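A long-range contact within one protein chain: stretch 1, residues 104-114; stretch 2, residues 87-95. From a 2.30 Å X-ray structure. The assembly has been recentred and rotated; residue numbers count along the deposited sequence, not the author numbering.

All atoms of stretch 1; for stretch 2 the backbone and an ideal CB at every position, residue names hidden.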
# COMPACT_ATOMS: atom_id res chain seq x y z
N ILE A 104 24.79 33.71 5.71
CA ILE A 104 23.95 33.44 4.55
C ILE A 104 24.86 33.19 3.35
O ILE A 104 25.76 33.98 3.03
CB ILE A 104 22.96 34.58 4.25
CG1 ILE A 104 22.22 34.32 2.94
CG2 ILE A 104 23.67 35.89 4.15
CD1 ILE A 104 21.32 33.10 2.95
N GLN A 105 24.61 32.05 2.71
CA GLN A 105 25.48 31.51 1.69
C GLN A 105 24.82 31.54 0.32
O GLN A 105 23.61 31.30 0.19
CB GLN A 105 25.87 30.06 2.02
CG GLN A 105 26.74 29.85 3.26
CD GLN A 105 26.96 28.37 3.52
OE1 GLN A 105 26.01 27.61 3.74
NE2 GLN A 105 28.22 27.94 3.47
N ARG A 106 25.63 31.83 -0.70
CA ARG A 106 25.23 31.66 -2.08
C ARG A 106 25.94 30.44 -2.64
O ARG A 106 27.18 30.40 -2.69
CB ARG A 106 25.57 32.91 -2.93
CG ARG A 106 25.42 32.72 -4.45
CD ARG A 106 23.99 32.98 -4.96
NE ARG A 106 23.86 32.60 -6.37
CZ ARG A 106 22.87 32.97 -7.18
NH1 ARG A 106 21.88 33.74 -6.76
NH2 ARG A 106 22.87 32.54 -8.45
N LEU A 107 25.18 29.46 -3.09
CA LEU A 107 25.75 28.26 -3.67
C LEU A 107 25.96 28.45 -5.17
O LEU A 107 25.27 29.24 -5.81
CB LEU A 107 24.85 27.06 -3.38
CG LEU A 107 24.68 26.65 -1.90
CD1 LEU A 107 23.59 25.60 -1.74
CD2 LEU A 107 26.00 26.15 -1.30
N ASN A 108 26.91 27.72 -5.74
CA ASN A 108 27.24 27.85 -7.17
C ASN A 108 26.07 27.53 -8.14
O ASN A 108 26.03 28.08 -9.24
CB ASN A 108 28.44 26.96 -7.53
CG ASN A 108 28.14 25.51 -7.30
OD1 ASN A 108 27.46 25.15 -6.34
ND2 ASN A 108 28.63 24.64 -8.19
N LYS A 109 25.13 26.67 -7.72
CA LYS A 109 23.97 26.29 -8.55
C LYS A 109 22.66 26.22 -7.76
O LYS A 109 22.68 26.15 -6.54
CB LYS A 109 24.20 24.94 -9.24
CG LYS A 109 25.17 24.99 -10.43
CD LYS A 109 25.42 23.59 -10.96
CE LYS A 109 24.95 23.44 -12.41
NZ LYS A 109 24.98 21.99 -12.82
N TYR A 110 21.53 26.26 -8.47
CA TYR A 110 20.23 26.19 -7.81
C TYR A 110 20.02 24.80 -7.22
O TYR A 110 20.24 23.80 -7.91
CB TYR A 110 19.08 26.51 -8.77
CG TYR A 110 19.09 27.88 -9.38
CD1 TYR A 110 19.73 28.95 -8.74
CD2 TYR A 110 18.47 28.12 -10.61
CE1 TYR A 110 19.74 30.22 -9.33
CE2 TYR A 110 18.47 29.36 -11.19
CZ TYR A 110 19.11 30.42 -10.56
OH TYR A 110 19.11 31.67 -11.17
N VAL A 111 19.58 24.73 -5.97
CA VAL A 111 19.32 23.44 -5.37
C VAL A 111 18.05 22.79 -5.91
O VAL A 111 16.95 23.34 -5.83
CB VAL A 111 19.22 23.55 -3.85
CG1 VAL A 111 18.83 22.18 -3.23
CG2 VAL A 111 20.55 24.01 -3.31
N VAL A 112 18.21 21.59 -6.44
CA VAL A 112 17.10 20.91 -7.08
C VAL A 112 16.31 20.05 -6.07
O VAL A 112 15.11 19.88 -6.22
CB VAL A 112 17.64 20.06 -8.26
CG1 VAL A 112 16.72 18.93 -8.62
CG2 VAL A 112 17.85 20.94 -9.47
N GLU A 113 16.97 19.57 -5.02
CA GLU A 113 16.37 18.54 -4.12
C GLU A 113 15.32 19.03 -3.13
O GLU A 113 14.44 18.27 -2.75
CB GLU A 113 17.46 17.81 -3.33
CG GLU A 113 18.39 16.94 -4.19
CD GLU A 113 19.26 17.74 -5.17
OE1 GLU A 113 19.33 18.99 -5.07
OE2 GLU A 113 19.89 17.10 -6.05
N THR A 114 15.43 20.28 -2.67
CA THR A 114 14.50 20.78 -1.66
C THR A 114 14.11 22.21 -1.97
O THR A 114 14.88 22.93 -2.61
CB THR A 114 15.10 20.70 -0.23
OG1 THR A 114 14.32 21.50 0.66
CG2 THR A 114 16.54 21.18 -0.20
N UNK A 87 21.80 13.47 -4.87
CA UNK A 87 22.95 13.09 -5.69
C UNK A 87 23.70 14.28 -6.21
O UNK A 87 24.42 14.16 -7.18
CB UNK A 87 22.50 12.22 -6.87
N UNK A 88 23.51 15.45 -5.61
CA UNK A 88 24.11 16.65 -6.17
C UNK A 88 24.99 17.38 -5.18
O UNK A 88 24.62 17.51 -4.00
CB UNK A 88 23.02 17.59 -6.68
N UNK A 89 26.14 17.84 -5.66
CA UNK A 89 27.11 18.60 -4.89
C UNK A 89 27.01 20.09 -5.18
O UNK A 89 26.93 20.50 -6.32
CB UNK A 89 28.53 18.10 -5.19
N UNK A 90 27.03 20.90 -4.13
CA UNK A 90 26.94 22.33 -4.31
C UNK A 90 28.09 23.01 -3.56
O UNK A 90 28.57 22.52 -2.52
CB UNK A 90 25.58 22.85 -3.83
N UNK A 91 28.54 24.14 -4.10
CA UNK A 91 29.68 24.83 -3.54
C UNK A 91 29.28 26.25 -3.16
O UNK A 91 28.67 26.95 -3.97
CB UNK A 91 30.85 24.84 -4.53
N UNK A 92 29.61 26.67 -1.94
CA UNK A 92 29.46 28.06 -1.53
C UNK A 92 30.40 28.94 -2.37
O UNK A 92 31.60 28.69 -2.40
CB UNK A 92 29.75 28.22 -0.04
N UNK A 93 29.87 29.94 -3.05
CA UNK A 93 30.76 30.81 -3.82
C UNK A 93 30.68 32.24 -3.34
O UNK A 93 31.41 33.09 -3.82
CB UNK A 93 30.42 30.74 -5.31
N UNK A 94 29.81 32.50 -2.37
CA UNK A 94 29.78 33.79 -1.70
C UNK A 94 29.02 33.68 -0.39
O UNK A 94 28.29 32.69 -0.15
CB UNK A 94 29.15 34.85 -2.60
N UNK A 95 29.18 34.69 0.46
CA UNK A 95 28.48 34.71 1.74
C UNK A 95 28.58 36.06 2.43
O UNK A 95 29.43 36.90 2.09
CB UNK A 95 29.04 33.62 2.66

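Position 87 precedes the strand. Its CB points sideways, and no atom of stretch 1 lies within 5.5 Å of it. Stretch 1 sets little constraint, so many residues would suit. It is S87.

At position 88, CA-to-CB points toward stretch 1. The ideal CB lies 3.2 Å from E113 OE2, which is tight. A short side chain with a donor fits best: serine or threonine. The residue is T88. Its OG1 donates a hydrogen bond to E113 OE2 at 2.7 Å.

Position 89 points away, and stretch 1 offers it nothing. It is Q89, which makes no contact with stretch 1.

Position 90 has its CB sideways, 4.0 Å from L107 CD1. Beyond it the chain from N108 to E113 curves round a long space. V111 CG2 borders this space and E113 OE1 waits at its far end as an acceptor. A long side chain would fill it; an aromatic one with a terminal donor suits both features. The residue is Y90. Its ring carries V111 CG2 over one face, 4.0 Å from the ring centroid, a CH-pi contact. The ring edge meets Y110 O, 3.3 Å from Y90 CE2. Y90 OH donates to E113 OE1 at 2.7 Å.

At position 91 the backbone does the work. Its N donates to N108 OD1 at 2.7 Å, and its O accepts from N108 N at 2.6 Å. The CB points sideways, 3.9 Å from N108 OD1; small polar or beta-branched residues are among those that would serve. It is T91.

Position 92 points away overall, yet its ideal CB is 3.8 Å from Q105 NE2. A side chain that turns back with an acceptor would suit: glutamine or glutamate. It is Q92. Its OE1 accepts from Q105 NE2 at 2.5 Å.

At position 93 the N donates to R106 O at 2.8 Å. Psi is near zero, at the bulge where the register shifts by one. The CB points sideways, near R106 and N108, and an aliphatic residue could pack on both. I93 does so: CD1 lies 3.7 Å from R106 CG, and CG2 lies 3.8 Å from N108 CB.

Position 94 shares a sheet face with R106. Its O accepts from R106 N at 2.8 Å. Many side chains fit; the residue is N94, whose end leads away.

Position 95 pairs with Q105 on the other face. The ideal CB is 3.3 Å from I104 O, but there is room to extend outward. R95 does this.

Stretch 2 87-95: STQYTQINR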
# COMPACT_ATOMS: atom_id res chain seq x y z
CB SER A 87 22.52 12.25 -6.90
OG SER A 87 21.88 11.05 -6.53
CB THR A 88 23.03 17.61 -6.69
OG1 THR A 88 22.10 16.88 -7.50
CG2 THR A 88 23.66 18.76 -7.49
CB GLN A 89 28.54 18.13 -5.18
CG GLN A 89 29.00 16.95 -4.34
CD GLN A 89 28.17 15.70 -4.57
OE1 GLN A 89 27.59 15.14 -3.64
NE2 GLN A 89 28.12 15.25 -5.82
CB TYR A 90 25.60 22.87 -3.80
CG TYR A 90 24.38 22.28 -4.48
CD1 TYR A 90 23.80 21.10 -4.01
CD2 TYR A 90 23.81 22.91 -5.58
CE1 TYR A 90 22.69 20.57 -4.62
CE2 TYR A 90 22.69 22.38 -6.21
CZ TYR A 90 22.14 21.21 -5.73
OH TYR A 90 21.03 20.69 -6.36
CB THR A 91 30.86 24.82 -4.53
OG1 THR A 91 31.41 23.49 -4.59
CG2 THR A 91 31.96 25.81 -4.12
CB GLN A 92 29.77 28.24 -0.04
CG GLN A 92 29.88 29.69 0.42
CD GLN A 92 30.61 29.86 1.77
OE1 GLN A 92 30.25 29.23 2.76
NE2 GLN A 92 31.63 30.71 1.80
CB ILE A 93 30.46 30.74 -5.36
CG1 ILE A 93 29.00 31.06 -5.66
CG2 ILE A 93 30.87 29.40 -5.91
CD1 ILE A 93 28.76 32.49 -6.11
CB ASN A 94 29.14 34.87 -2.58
CG ASN A 94 29.69 36.28 -2.29
OD1 ASN A 94 30.10 36.59 -1.17
ND2 ASN A 94 29.67 37.13 -3.30
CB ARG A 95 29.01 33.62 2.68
CG ARG A 95 30.49 33.73 3.03
CD ARG A 95 30.83 32.92 4.27
NE ARG A 95 32.22 33.15 4.65
CZ ARG A 95 32.77 32.79 5.81
NH1 ARG A 95 32.06 32.18 6.75
NH2 ARG A 95 34.05 33.06 6.02
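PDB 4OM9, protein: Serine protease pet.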